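Local coordinates for Alr4995 protein (PDB 6LRF) that acts as a bifunctional arginine dihydrolase and ornithine cyclodeaminase, probably turning arginine into ornithine and then ornithine into proline, at residues 297-302 with 447-451; 286-290 with 353-358; 313-319 with 330-336; 344-348 with 554-558. Residue numbers count along the deposited sequence, not the author numbering.

Contact 1. Residues 297-302 with 447-451; sequences SGLINR and ESREQ
The junction between the short helix 294-297 and helix 299-310 meets the end of helix 446-449 here. Gly-298 separates the first two. Its positive phi (70°) favours glycine, and it is the N-cap of the second helix. Ser-297, with chi1 p, forms an ST turn: Leu-299 N donates to Ser-297 OG at 3.3 Å. Ser-297 OG also hydrogen-bonds to His-293 O. The backbones come closest at Ser-297 and Glu-450, with CA atoms 5.4 Å apart. Ser-297 CB lies 3.6 Å from Glu-450 CG. Glu-450 is the first residue to leave helical angles after Arg-449, and its OE1 hydrogen-bonds with His-293 ND1. The contact joins the LOR/SDH conserved region to the first C-terminal ArgZ-like region, mainly by packing. Leu-299 (chi1 t, chi2 p) places CD1 3.4 Å from Arg-449 O and CD2 3.5 Å from Arg-449 NH2. The Arg-449 guanidinium hydrogen-bonds to Glu-291 O and Leu-353 O. Arg-302 (chi1 m, chi2 t, chi3 m) folds back along its helix, where Arg-302 NE makes a weak 3.5 Å hydrogen bond to Gly-298 O. Its far end meets the other segment: Arg-302 NH2 is 3.3 Å from Gln-451 CB, and Arg-302 NH1 is 3.9 Å from Glu-450 CA.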
loop_
_atom_site.group_PDB
_atom_site.type_symbol
_atom_site.label_atom_id
_atom_site.label_comp_id
_atom_site.label_asym_id
_atom_site.label_seq_id
_atom_site.Cartn_x
_atom_site.Cartn_y
_atom_site.Cartn_z
ATOM N N SER B 297 -26.754 -14.096 16.009
ATOM C CA SER B 297 -25.423 -14.487 15.569
ATOM C C SER B 297 -25.305 -14.379 14.049
ATOM O O SER B 297 -24.200 -14.346 13.505
ATOM C CB SER B 297 -25.094 -15.901 16.029
ATOM O OG SER B 297 -25.968 -16.850 15.443
ATOM N N GLY B 298 -26.452 -14.305 13.371
ATOM C CA GLY B 298 -26.487 -14.302 11.921
ATOM C C GLY B 298 -26.111 -15.657 11.334
ATOM O O GLY B 298 -25.825 -15.776 10.138
ATOM N N LEU B 299 -26.110 -16.682 12.183
ATOM C CA LEU B 299 -25.823 -18.043 11.751
ATOM C C LEU B 299 -26.809 -18.479 10.659
ATOM O O LEU B 299 -26.400 -18.977 9.611
ATOM C CB LEU B 299 -25.882 -19.001 12.948
ATOM C CG LEU B 299 -25.380 -20.430 12.749
ATOM C CD1 LEU B 299 -23.977 -20.418 12.169
ATOM C CD2 LEU B 299 -25.400 -21.167 14.081
ATOM N N ILE B 300 -28.103 -18.265 10.905
ATOM C CA ILE B 300 -29.128 -18.632 9.938
ATOM C C ILE B 300 -28.858 -17.919 8.617
ATOM O O ILE B 300 -28.998 -18.499 7.542
ATOM C CB ILE B 300 -30.566 -18.303 10.456
ATOM C CG1 ILE B 300 -31.621 -18.732 9.441
ATOM C CG2 ILE B 300 -30.730 -16.820 10.780
ATOM C CD1 ILE B 300 -31.707 -20.213 9.273
ATOM N N ASN B 301 -28.398 -16.679 8.718
ATOM C CA ASN B 301 -28.253 -15.805 7.566
ATOM C C ASN B 301 -27.026 -16.222 6.743
ATOM O O ASN B 301 -27.059 -16.215 5.508
ATOM C CB ASN B 301 -28.189 -14.336 8.047
ATOM C CG ASN B 301 -27.545 -13.405 7.042
ATOM O OD1 ASN B 301 -27.945 -13.356 5.872
ATOM N ND2 ASN B 301 -26.543 -12.642 7.497
ATOM N N ARG B 302 -25.962 -16.636 7.420
ATOM C CA ARG B 302 -24.791 -17.151 6.722
ATOM C C ARG B 302 -25.084 -18.474 6.008
ATOM O O ARG B 302 -24.588 -18.708 4.911
ATOM C CB ARG B 302 -23.626 -17.332 7.694
ATOM C CG ARG B 302 -22.843 -16.054 7.965
ATOM C CD ARG B 302 -21.805 -16.261 9.072
ATOM N NE ARG B 302 -22.442 -16.462 10.374
ATOM C CZ ARG B 302 -21.786 -16.620 11.522
ATOM N NH1 ARG B 302 -22.462 -16.791 12.653
ATOM N NH2 ARG B 302 -20.457 -16.605 11.543
ATOM N N GLU B 447 -19.833 -20.790 21.072
ATOM C CA GLU B 447 -19.169 -19.523 20.772
ATOM C C GLU B 447 -18.426 -19.570 19.429
ATOM O O GLU B 447 -18.274 -18.545 18.760
ATOM C CB GLU B 447 -18.211 -19.143 21.915
ATOM C CG GLU B 447 -16.748 -19.541 21.706
ATOM C CD GLU B 447 -15.854 -19.211 22.901
ATOM O OE1 GLU B 447 -16.075 -18.164 23.553
ATOM O OE2 GLU B 447 -14.914 -19.988 23.176
ATOM N N SER B 448 -17.990 -20.763 19.026
ATOM C CA SER B 448 -17.270 -20.932 17.763
ATOM C C SER B 448 -18.173 -20.767 16.533
ATOM O O SER B 448 -17.883 -19.942 15.656
ATOM C CB SER B 448 -16.580 -22.301 17.713
ATOM O OG SER B 448 -15.926 -22.493 16.463
ATOM N N ARG B 449 -19.255 -21.552 16.464
ATOM C CA ARG B 449 -20.175 -21.511 15.316
ATOM C C ARG B 449 -20.795 -20.121 15.142
ATOM O O ARG B 449 -21.208 -19.749 14.041
ATOM C CB ARG B 449 -21.299 -22.553 15.460
ATOM C CG ARG B 449 -20.841 -23.982 15.720
ATOM C CD ARG B 449 -21.997 -24.990 15.724
ATOM N NE ARG B 449 -23.042 -24.644 16.688
ATOM C CZ ARG B 449 -24.317 -24.402 16.373
ATOM N NH1 ARG B 449 -25.184 -24.091 17.328
ATOM N NH2 ARG B 449 -24.736 -24.467 15.111
ATOM N N GLU B 450 -20.851 -19.362 16.237
ATOM C CA GLU B 450 -21.451 -18.028 16.240
ATOM C C GLU B 450 -20.374 -16.948 16.370
ATOM O O GLU B 450 -19.837 -16.731 17.457
ATOM C CB GLU B 450 -22.476 -17.913 17.376
ATOM C CG GLU B 450 -23.647 -18.906 17.256
ATOM C CD GLU B 450 -24.561 -18.919 18.482
ATOM O OE1 GLU B 450 -24.498 -17.953 19.280
ATOM O OE2 GLU B 450 -25.339 -19.896 18.647
ATOM N N GLN B 451 -20.057 -16.289 15.254
ATOM C CA GLN B 451 -19.044 -15.231 15.220
ATOM C C GLN B 451 -19.406 -14.063 16.133
ATOM O O GLN B 451 -18.571 -13.204 16.430
ATOM C CB GLN B 451 -18.857 -14.722 13.792
ATOM C CG GLN B 451 -19.734 -13.529 13.468
ATOM C CD GLN B 451 -19.357 -12.841 12.180
ATOM O OE1 GLN B 451 -18.538 -13.340 11.406
ATOM N NE2 GLN B 451 -19.959 -11.680 11.939
#

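Contact 2. Residues 286-290 with 353-358; sequences RIIRI and LGAVDL
Strand 286-290 is extended and meets the irregular segment 353-358, whose end-to-end direction is 116° away. Arg-286 has chi1, chi2 and chi3 all t. Its NH2 reaches Asp-357 OD1 at 3.3 Å, a salt bridge with a weak hydrogen bond. Ile-287 O accepts from a water at 2.7 Å, and Leu-358 N donates to that water at 3.2 Å. Ile-287 CG2 packs on Leu-358 CD1 at 4.0 Å. Ile-288 CD1 lies 4.2 Å from Ala-355 CB. Arg-289 and Val-356 form a single antiparallel bridge, a hydrogen-bonded pair: Arg-289 N to Val-356 O is 3.0 Å, and Val-356 N to Arg-289 O is 3.1 Å. The Arg-289 guanidinium turns to Glu-332 and Glu-291. Ile-290 (chi1 t, chi2 p) sets CD1 3.5 Å from Leu-353 O. Gly-354, with phi 89°, ends helix 340-352 in a Schellman motif. The bridge thus pins the exit of that helix to one edge of strand 280-292, while strand 329-337 pairs with the other edge and helix 299-310 packs against Leu-353 and Ile-290.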
loop_
_atom_site.group_PDB
_atom_site.type_symbol
_atom_site.label_atom_id
_atom_site.label_comp_id
_atom_site.label_asym_id
_atom_site.label_seq_id
_atom_site.Cartn_x
_atom_site.Cartn_y
_atom_site.Cartn_z
ATOM N N ARG B 286 -33.303 -31.755 0.490
ATOM C CA ARG B 286 -32.876 -32.279 1.772
ATOM C C ARG B 286 -33.326 -31.294 2.842
ATOM O O ARG B 286 -33.159 -30.090 2.691
ATOM C CB ARG B 286 -31.361 -32.465 1.778
ATOM C CG ARG B 286 -30.794 -33.194 2.966
ATOM C CD ARG B 286 -29.396 -33.666 2.641
ATOM N NE ARG B 286 -28.640 -34.031 3.834
ATOM C CZ ARG B 286 -27.487 -34.694 3.803
ATOM N NH1 ARG B 286 -26.984 -35.067 2.633
ATOM N NH2 ARG B 286 -26.841 -34.989 4.933
ATOM N N ILE B 287 -33.927 -31.785 3.913
ATOM C CA ILE B 287 -34.276 -30.893 5.001
ATOM C C ILE B 287 -33.155 -30.930 6.047
ATOM O O ILE B 287 -32.696 -31.996 6.446
ATOM C CB ILE B 287 -35.633 -31.263 5.623
ATOM C CG1 ILE B 287 -36.765 -30.950 4.635
ATOM C CG2 ILE B 287 -35.856 -30.507 6.935
ATOM C CD1 ILE B 287 -38.152 -31.384 5.113
ATOM N N ILE B 288 -32.673 -29.762 6.446
ATOM C CA ILE B 288 -31.653 -29.704 7.484
ATOM C C ILE B 288 -32.204 -28.969 8.703
ATOM O O ILE B 288 -33.178 -28.223 8.608
ATOM C CB ILE B 288 -30.359 -29.021 6.979
ATOM C CG1 ILE B 288 -30.655 -27.613 6.473
ATOM C CG2 ILE B 288 -29.703 -29.847 5.888
ATOM C CD1 ILE B 288 -30.270 -26.517 7.453
ATOM N N ARG B 289 -31.590 -29.196 9.854
ATOM C CA ARG B 289 -31.975 -28.476 11.064
ATOM C C ARG B 289 -30.776 -27.681 11.583
ATOM O O ARG B 289 -29.640 -28.158 11.539
ATOM C CB ARG B 289 -32.499 -29.456 12.118
ATOM C CG ARG B 289 -33.032 -28.833 13.396
ATOM C CD ARG B 289 -33.648 -29.911 14.277
ATOM N NE ARG B 289 -33.910 -29.448 15.636
ATOM C CZ ARG B 289 -35.028 -28.833 16.007
ATOM N NH1 ARG B 289 -35.982 -28.597 15.109
ATOM N NH2 ARG B 289 -35.191 -28.451 17.272
ATOM N N ILE B 290 -31.023 -26.455 12.035
ATOM C CA ILE B 290 -29.973 -25.623 12.627
ATOM C C ILE B 290 -30.484 -25.071 13.963
ATOM O O ILE B 290 -31.621 -24.619 14.052
ATOM C CB ILE B 290 -29.546 -24.487 11.666
ATOM C CG1 ILE B 290 -28.474 -23.613 12.303
ATOM C CG2 ILE B 290 -30.732 -23.645 11.229
ATOM C CD1 ILE B 290 -27.131 -24.300 12.382
ATOM N N LEU B 353 -21.220 -25.227 9.782
ATOM C CA LEU B 353 -22.062 -24.340 10.576
ATOM C C LEU B 353 -22.849 -25.117 11.620
ATOM O O LEU B 353 -23.590 -24.532 12.411
ATOM C CB LEU B 353 -23.023 -23.552 9.681
ATOM C CG LEU B 353 -22.513 -22.255 9.059
ATOM C CD1 LEU B 353 -21.183 -22.473 8.383
ATOM C CD2 LEU B 353 -23.539 -21.722 8.064
ATOM N N GLY B 354 -22.704 -26.436 11.625
ATOM C CA GLY B 354 -23.407 -27.249 12.597
ATOM C C GLY B 354 -24.793 -27.695 12.166
ATOM O O GLY B 354 -25.600 -28.105 13.003
ATOM N N ALA B 355 -25.083 -27.609 10.869
ATOM C CA ALA B 355 -26.325 -28.167 10.343
ATOM C C ALA B 355 -26.316 -29.677 10.561
ATOM O O ALA B 355 -25.297 -30.335 10.354
ATOM C CB ALA B 355 -26.495 -27.839 8.867
ATOM N N VAL B 356 -27.440 -30.217 11.016
ATOM C CA VAL B 356 -27.537 -31.648 11.261
ATOM C C VAL B 356 -28.774 -32.197 10.576
ATOM O O VAL B 356 -29.618 -31.438 10.068
ATOM C CB VAL B 356 -27.593 -31.987 12.773
ATOM C CG1 VAL B 356 -26.334 -31.459 13.498
ATOM C CG2 VAL B 356 -28.857 -31.426 13.393
ATOM N N ASP B 357 -28.852 -33.523 10.553
ATOM C CA ASP B 357 -30.025 -34.232 10.069
ATOM C C ASP B 357 -31.059 -34.304 11.189
ATOM O O ASP B 357 -30.697 -34.364 12.377
ATOM C CB ASP B 357 -29.647 -35.649 9.604
ATOM C CG ASP B 357 -28.732 -35.649 8.371
ATOM O OD1 ASP B 357 -28.548 -34.578 7.745
ATOM O OD2 ASP B 357 -28.180 -36.721 8.041
ATOM N N LEU B 358 -32.338 -34.289 10.809
ATOM C CA LEU B 358 -33.407 -34.703 11.712
ATOM C C LEU B 358 -33.039 -36.128 12.143
ATOM O O LEU B 358 -32.610 -36.925 11.304
ATOM C CB LEU B 358 -34.780 -34.645 11.023
ATOM C CG LEU B 358 -35.028 -33.531 9.992
ATOM C CD1 LEU B 358 -36.304 -33.778 9.194
ATOM C CD2 LEU B 358 -35.069 -32.150 10.636
HETATM O O HOH W 1 -32.796 -34.448 7.673
#

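Contact 3. Residues 313-319 with 330-336; sequences SFQVLNF and AAEVKVS
Strands 313-319 and 330-336 pair antiparallel, their axes 4.5 Å apart at closest and 153° between directions. Ser-313 pairs with Ser-336: Ser-313 N to Ser-336 O and Ser-336 N to Ser-313 O are both 2.9 Å. Gln-315 pairs with Lys-334: Gln-315 N to Lys-334 O is 2.9 Å and Lys-334 N to Gln-315 O is 2.8 Å. Phe-314 with Val-335 and Val-316 with Val-333 are non-hydrogen-bonded pairs. The register then slips by one. This is a classic beta bulge in a beta hairpin: Leu-317 and Asn-318 both face Glu-332. Glu-332 O accepts from Leu-317 N at 2.7 Å and, weakly, from Asn-318 N at 3.4 Å. Leu-317 psi is -29°, which makes the kink. Glu-332 N donates to Asn-318 O at 3.2 Å. Asn-318 (chi1 p) gives ND2 to Glu-332 OE1 at 3.0 Å, while Glu-332 OE2 holds Arg-289. Lys-334 NZ and Ser-336 OG are satisfied by Asp-143. On the face of Phe-314, Val-316 and Phe-319, Phe-314 CB packs on Val-333 CG1 at 4.0 Å and Phe-319 CD1 on Ala-331 CB at 3.9 Å. The Phe-319 ring also meets Phe-319 of the second subunit.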
loop_
_atom_site.group_PDB
_atom_site.type_symbol
_atom_site.label_atom_id
_atom_site.label_comp_id
_atom_site.label_asym_id
_atom_site.label_seq_id
_atom_site.Cartn_x
_atom_site.Cartn_y
_atom_site.Cartn_z
ATOM N N SER B 313 -31.134 -23.440 -3.655
ATOM C CA SER B 313 -32.210 -22.575 -3.182
ATOM C C SER B 313 -32.695 -23.126 -1.863
ATOM O O SER B 313 -32.295 -24.221 -1.464
ATOM C CB SER B 313 -33.368 -22.486 -4.189
ATOM O OG SER B 313 -34.038 -23.725 -4.300
ATOM N N PHE B 314 -33.551 -22.379 -1.176
ATOM C CA PHE B 314 -33.981 -22.818 0.143
ATOM C C PHE B 314 -35.403 -22.406 0.440
ATOM O O PHE B 314 -35.954 -21.519 -0.189
ATOM C CB PHE B 314 -33.056 -22.256 1.233
ATOM C CG PHE B 314 -33.125 -20.763 1.373
ATOM C CD1 PHE B 314 -34.114 -20.163 2.147
ATOM C CD2 PHE B 314 -32.206 -19.957 0.734
ATOM C CE1 PHE B 314 -34.187 -18.789 2.258
ATOM C CE2 PHE B 314 -32.270 -18.579 0.849
ATOM C CZ PHE B 314 -33.265 -17.998 1.613
ATOM N N GLN B 315 -35.966 -23.047 1.444
ATOM C CA GLN B 315 -37.252 -22.658 1.987
ATOM C C GLN B 315 -37.182 -22.890 3.493
ATOM O O GLN B 315 -36.944 -24.012 3.927
ATOM C CB GLN B 315 -38.378 -23.475 1.347
ATOM C CG GLN B 315 -39.778 -22.900 1.542
ATOM C CD GLN B 315 -40.868 -23.837 1.044
ATOM O OE1 GLN B 315 -40.592 -24.936 0.542
ATOM N NE2 GLN B 315 -42.116 -23.410 1.189
ATOM N N VAL B 316 -37.360 -21.841 4.291
ATOM C CA VAL B 316 -37.410 -22.034 5.739
ATOM C C VAL B 316 -38.776 -22.628 6.106
ATOM O O VAL B 316 -39.797 -21.988 5.936
ATOM C CB VAL B 316 -37.161 -20.722 6.509
ATOM C CG1 VAL B 316 -37.106 -20.999 8.006
ATOM C CG2 VAL B 316 -35.871 -20.063 6.034
ATOM N N LEU B 317 -38.797 -23.864 6.576
ATOM C CA LEU B 317 -40.064 -24.530 6.847
ATOM C C LEU B 317 -40.675 -24.114 8.180
ATOM O O LEU B 317 -41.900 -24.135 8.346
ATOM C CB LEU B 317 -39.871 -26.036 6.812
ATOM C CG LEU B 317 -39.354 -26.453 5.437
ATOM C CD1 LEU B 317 -39.198 -27.955 5.356
ATOM C CD2 LEU B 317 -40.299 -25.924 4.353
ATOM N N ASN B 318 -39.824 -23.740 9.132
ATOM C CA ASN B 318 -40.307 -23.316 10.436
ATOM C C ASN B 318 -39.210 -22.688 11.279
ATOM O O ASN B 318 -38.022 -22.894 11.040
ATOM C CB ASN B 318 -40.919 -24.498 11.195
ATOM C CG ASN B 318 -39.966 -25.660 11.322
ATOM O OD1 ASN B 318 -39.053 -25.636 12.149
ATOM N ND2 ASN B 318 -40.166 -26.691 10.498
ATOM N N PHE B 319 -39.626 -21.933 12.282
ATOM C CA PHE B 319 -38.701 -21.262 13.180
ATOM C C PHE B 319 -39.278 -21.310 14.585
ATOM O O PHE B 319 -40.392 -20.830 14.817
ATOM C CB PHE B 319 -38.481 -19.818 12.737
ATOM C CG PHE B 319 -37.346 -19.136 13.424
ATOM C CD1 PHE B 319 -36.093 -19.095 12.840
ATOM C CD2 PHE B 319 -37.533 -18.519 14.654
ATOM C CE1 PHE B 319 -35.034 -18.463 13.468
ATOM C CE2 PHE B 319 -36.472 -17.887 15.296
ATOM C CZ PHE B 319 -35.224 -17.862 14.699
ATOM N N ALA B 330 -34.400 -22.649 16.994
ATOM C CA ALA B 330 -34.203 -23.745 16.044
ATOM C C ALA B 330 -34.941 -23.449 14.756
ATOM O O ALA B 330 -36.049 -22.925 14.775
ATOM C CB ALA B 330 -34.677 -25.069 16.633
ATOM N N ALA B 331 -34.330 -23.793 13.630
ATOM C CA ALA B 331 -35.000 -23.635 12.348
ATOM C C ALA B 331 -34.854 -24.902 11.492
ATOM O O ALA B 331 -33.847 -25.606 11.561
ATOM C CB ALA B 331 -34.459 -22.416 11.614
ATOM N N GLU B 332 -35.881 -25.209 10.707
ATOM C CA GLU B 332 -35.791 -26.306 9.755
ATOM C C GLU B 332 -35.880 -25.707 8.371
ATOM O O GLU B 332 -36.740 -24.872 8.090
ATOM C CB GLU B 332 -36.871 -27.355 10.004
ATOM C CG GLU B 332 -36.438 -28.354 11.085
ATOM C CD GLU B 332 -37.576 -29.200 11.648
ATOM O OE1 GLU B 332 -38.651 -29.277 11.009
ATOM O OE2 GLU B 332 -37.385 -29.791 12.740
ATOM N N VAL B 333 -34.941 -26.098 7.525
ATOM C CA VAL B 333 -34.773 -25.469 6.222
ATOM C C VAL B 333 -34.721 -26.549 5.141
ATOM O O VAL B 333 -33.965 -27.509 5.256
ATOM C CB VAL B 333 -33.478 -24.610 6.180
ATOM C CG1 VAL B 333 -33.268 -23.998 4.807
ATOM C CG2 VAL B 333 -33.527 -23.499 7.248
ATOM N N LYS B 334 -35.540 -26.412 4.107
ATOM C CA LYS B 334 -35.443 -27.324 2.975
ATOM C C LYS B 334 -34.431 -26.740 1.998
ATOM O O LYS B 334 -34.584 -25.618 1.537
ATOM C CB LYS B 334 -36.806 -27.534 2.308
ATOM C CG LYS B 334 -36.834 -28.662 1.273
ATOM C CD LYS B 334 -38.234 -28.857 0.691
ATOM C CE LYS B 334 -38.689 -27.655 -0.140
ATOM N NZ LYS B 334 -37.931 -27.560 -1.414
ATOM N N VAL B 335 -33.384 -27.500 1.713
ATOM C CA VAL B 335 -32.345 -27.073 0.784
ATOM C C VAL B 335 -32.542 -27.794 -0.542
ATOM O O VAL B 335 -32.756 -29.001 -0.548
ATOM C CB VAL B 335 -30.935 -27.394 1.318
ATOM C CG1 VAL B 335 -29.876 -26.814 0.396
ATOM C CG2 VAL B 335 -30.765 -26.881 2.744
ATOM N N SER B 336 -32.482 -27.066 -1.654
ATOM C CA SER B 336 -32.512 -27.705 -2.972
ATOM C C SER B 336 -31.252 -27.384 -3.747
ATOM O O SER B 336 -30.681 -26.297 -3.605
ATOM C CB SER B 336 -33.738 -27.258 -3.787
ATOM O OG SER B 336 -34.945 -27.561 -3.109
#

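Contact 4. Residues 344-348 with 554-558; sequences EEIIS and HRHHL
Arg-555 lays one face of its guanidinium over Glu-344 CB, 3.7 Å from Arg-555 NH2. Its chi1 is m, chi2 t and chi3 p, with CA-to-CB directed toward helix 344-348. Both segments are helical. Their axes stay 11.5 Å apart at closest, with 120° between directions, so long side chains bridge the space. The nearest CA atoms are those of Glu-345 and Arg-555, 7.5 Å apart. Glu-344 OE1 and Arg-555 NH2 form a long salt bridge at 3.8 Å. Asp-379 is a second, weak ionic partner of Arg-555. Ser-348 (chi1 m) donates from OG to Glu-344 O at 2.9 Å, back along its own helix. Ser-348 OG also lies 3.4 Å from Arg-555 NH1. Glu-345 has chi1 t and chi2 96°. This brings its carboxylate beside helix 554-558, with Glu-345 OE2 3.9 Å from Arg-555 CB and Glu-345 OE1 3.5 Å from His-556 NE2. The polar partners of these two lie outside the segments: Glu-345 OE1 has a weak hydrogen bond with Tyr-191 OH, and His-556 ND1 a hydrogen bond with Thr-538 OG1. The arrangement is a buried, charged helix-helix interface between domains: helix 340-352 of the LOR/SDH conserved region meets helix 554-567 of the Rossmann-fold region.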
loop_
_atom_site.group_PDB
_atom_site.type_symbol
_atom_site.label_atom_id
_atom_site.label_comp_id
_atom_site.label_asym_id
_atom_site.label_seq_id
_atom_site.Cartn_x
_atom_site.Cartn_y
_atom_site.Cartn_z
ATOM N N GLU B 344 -23.653 -31.670 -2.610
ATOM C CA GLU B 344 -22.518 -32.043 -1.768
ATOM C C GLU B 344 -21.703 -30.826 -1.355
ATOM O O GLU B 344 -21.213 -30.729 -0.219
ATOM C CB GLU B 344 -21.614 -33.023 -2.498
ATOM C CG GLU B 344 -22.247 -34.366 -2.770
ATOM C CD GLU B 344 -21.280 -35.313 -3.448
ATOM O OE1 GLU B 344 -20.883 -35.043 -4.609
ATOM O OE2 GLU B 344 -20.897 -36.306 -2.796
ATOM N N GLU B 345 -21.546 -29.899 -2.283
ATOM C CA GLU B 345 -20.807 -28.689 -1.991
ATOM C C GLU B 345 -21.524 -27.878 -0.891
ATOM O O GLU B 345 -20.894 -27.391 0.060
ATOM C CB GLU B 345 -20.632 -27.872 -3.261
ATOM C CG GLU B 345 -19.666 -26.717 -3.126
ATOM C CD GLU B 345 -18.257 -27.049 -3.610
ATOM O OE1 GLU B 345 -18.114 -27.765 -4.640
ATOM O OE2 GLU B 345 -17.294 -26.582 -2.955
ATOM N N ILE B 346 -22.844 -27.766 -1.011
ATOM C CA ILE B 346 -23.661 -27.051 -0.036
ATOM C C ILE B 346 -23.623 -27.712 1.332
ATOM O O ILE B 346 -23.388 -27.054 2.344
ATOM C CB ILE B 346 -25.133 -26.947 -0.509
ATOM C CG1 ILE B 346 -25.246 -26.030 -1.736
ATOM C CG2 ILE B 346 -26.042 -26.468 0.617
ATOM C CD1 ILE B 346 -26.551 -26.200 -2.512
ATOM N N ILE B 347 -23.866 -29.014 1.369
ATOM C CA ILE B 347 -23.891 -29.739 2.631
ATOM C C ILE B 347 -22.519 -29.681 3.329
ATOM O O ILE B 347 -22.452 -29.568 4.559
ATOM C CB ILE B 347 -24.334 -31.194 2.408
ATOM C CG1 ILE B 347 -25.751 -31.211 1.827
ATOM C CG2 ILE B 347 -24.287 -31.991 3.709
ATOM C CD1 ILE B 347 -26.763 -30.495 2.687
ATOM N N SER B 348 -21.436 -29.712 2.552
ATOM C CA SER B 348 -20.098 -29.567 3.124
ATOM C C SER B 348 -19.948 -28.230 3.844
ATOM O O SER B 348 -19.379 -28.162 4.926
ATOM C CB SER B 348 -19.016 -29.693 2.047
ATOM O OG SER B 348 -18.963 -31.016 1.546
ATOM N N HIS B 554 -12.480 -25.468 -1.497
ATOM C CA HIS B 554 -11.413 -26.429 -1.228
ATOM C C HIS B 554 -11.682 -27.755 -1.938
ATOM O O HIS B 554 -10.760 -28.393 -2.434
ATOM C CB HIS B 554 -11.230 -26.624 0.279
ATOM C CG HIS B 554 -10.456 -25.521 0.940
ATOM N ND1 HIS B 554 -9.124 -25.637 1.274
ATOM C CD2 HIS B 554 -10.827 -24.272 1.317
ATOM C CE1 HIS B 554 -8.707 -24.512 1.831
ATOM N NE2 HIS B 554 -9.721 -23.668 1.869
ATOM N N ARG B 555 -12.953 -28.146 -2.030
ATOM C CA ARG B 555 -13.329 -29.394 -2.688
ATOM C C ARG B 555 -12.836 -29.463 -4.143
ATOM O O ARG B 555 -12.204 -30.446 -4.540
ATOM C CB ARG B 555 -14.861 -29.589 -2.619
ATOM C CG ARG B 555 -15.377 -30.020 -1.225
ATOM C CD ARG B 555 -16.901 -30.166 -1.200
ATOM N NE ARG B 555 -17.385 -31.138 -2.182
ATOM C CZ ARG B 555 -17.533 -32.436 -1.930
ATOM N NH1 ARG B 555 -17.234 -32.920 -0.728
ATOM N NH2 ARG B 555 -17.989 -33.255 -2.868
ATOM N N HIS B 556 -13.108 -28.426 -4.935
ATOM C CA HIS B 556 -12.646 -28.391 -6.315
ATOM C C HIS B 556 -11.119 -28.461 -6.386
ATOM O O HIS B 556 -10.554 -29.119 -7.266
ATOM C CB HIS B 556 -13.148 -27.127 -7.029
ATOM C CG HIS B 556 -14.581 -27.204 -7.467
ATOM N ND1 HIS B 556 -15.152 -26.280 -8.321
ATOM C CD2 HIS B 556 -15.561 -28.093 -7.170
ATOM C CE1 HIS B 556 -16.415 -26.602 -8.534
ATOM N NE2 HIS B 556 -16.688 -27.701 -7.854
ATOM N N HIS B 557 -10.460 -27.774 -5.458
ATOM C CA HIS B 557 -8.995 -27.724 -5.415
ATOM C C HIS B 557 -8.358 -29.086 -5.101
ATOM O O HIS B 557 -7.466 -29.556 -5.812
ATOM C CB HIS B 557 -8.563 -26.700 -4.376
ATOM C CG HIS B 557 -7.168 -26.198 -4.567
ATOM N ND1 HIS B 557 -6.801 -25.385 -5.625
ATOM C CD2 HIS B 557 -6.047 -26.391 -3.832
ATOM C CE1 HIS B 557 -5.516 -25.095 -5.528
ATOM N NE2 HIS B 557 -5.034 -25.693 -4.452
ATOM N N LEU B 558 -8.824 -29.703 -4.020
ATOM C CA LEU B 558 -8.383 -31.035 -3.614
ATOM C C LEU B 558 -8.748 -32.096 -4.649
ATOM O O LEU B 558 -7.971 -33.032 -4.869
ATOM C CB LEU B 558 -8.991 -31.404 -2.256
ATOM C CG LEU B 558 -8.121 -31.091 -1.040
ATOM C CD1 LEU B 558 -6.914 -32.039 -1.007
ATOM C CD2 LEU B 558 -7.663 -29.637 -1.062
#

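From the N terminus, the first of these segments along the chain is 286-290, part of strand 280-292, which contact 2 ties to 353-358 after a loop of 62 residues. Contact 3 closes a short hairpin and is nested inside that loop. It is also nested inside the longer loop of contact 1. Contacts 1 and 2 cross, since 297-302 lies within the loop of contact 2 and 447-451 beyond it. Contact 4 crosses both and opens only after contact 3 has closed. Contacts 2 and 3 share one sheet, through neighbouring strands 280-292 and 329-337. Contact 1 joins this unit to the first C-terminal region, and contact 4 joins it to the Rossmann-fold region.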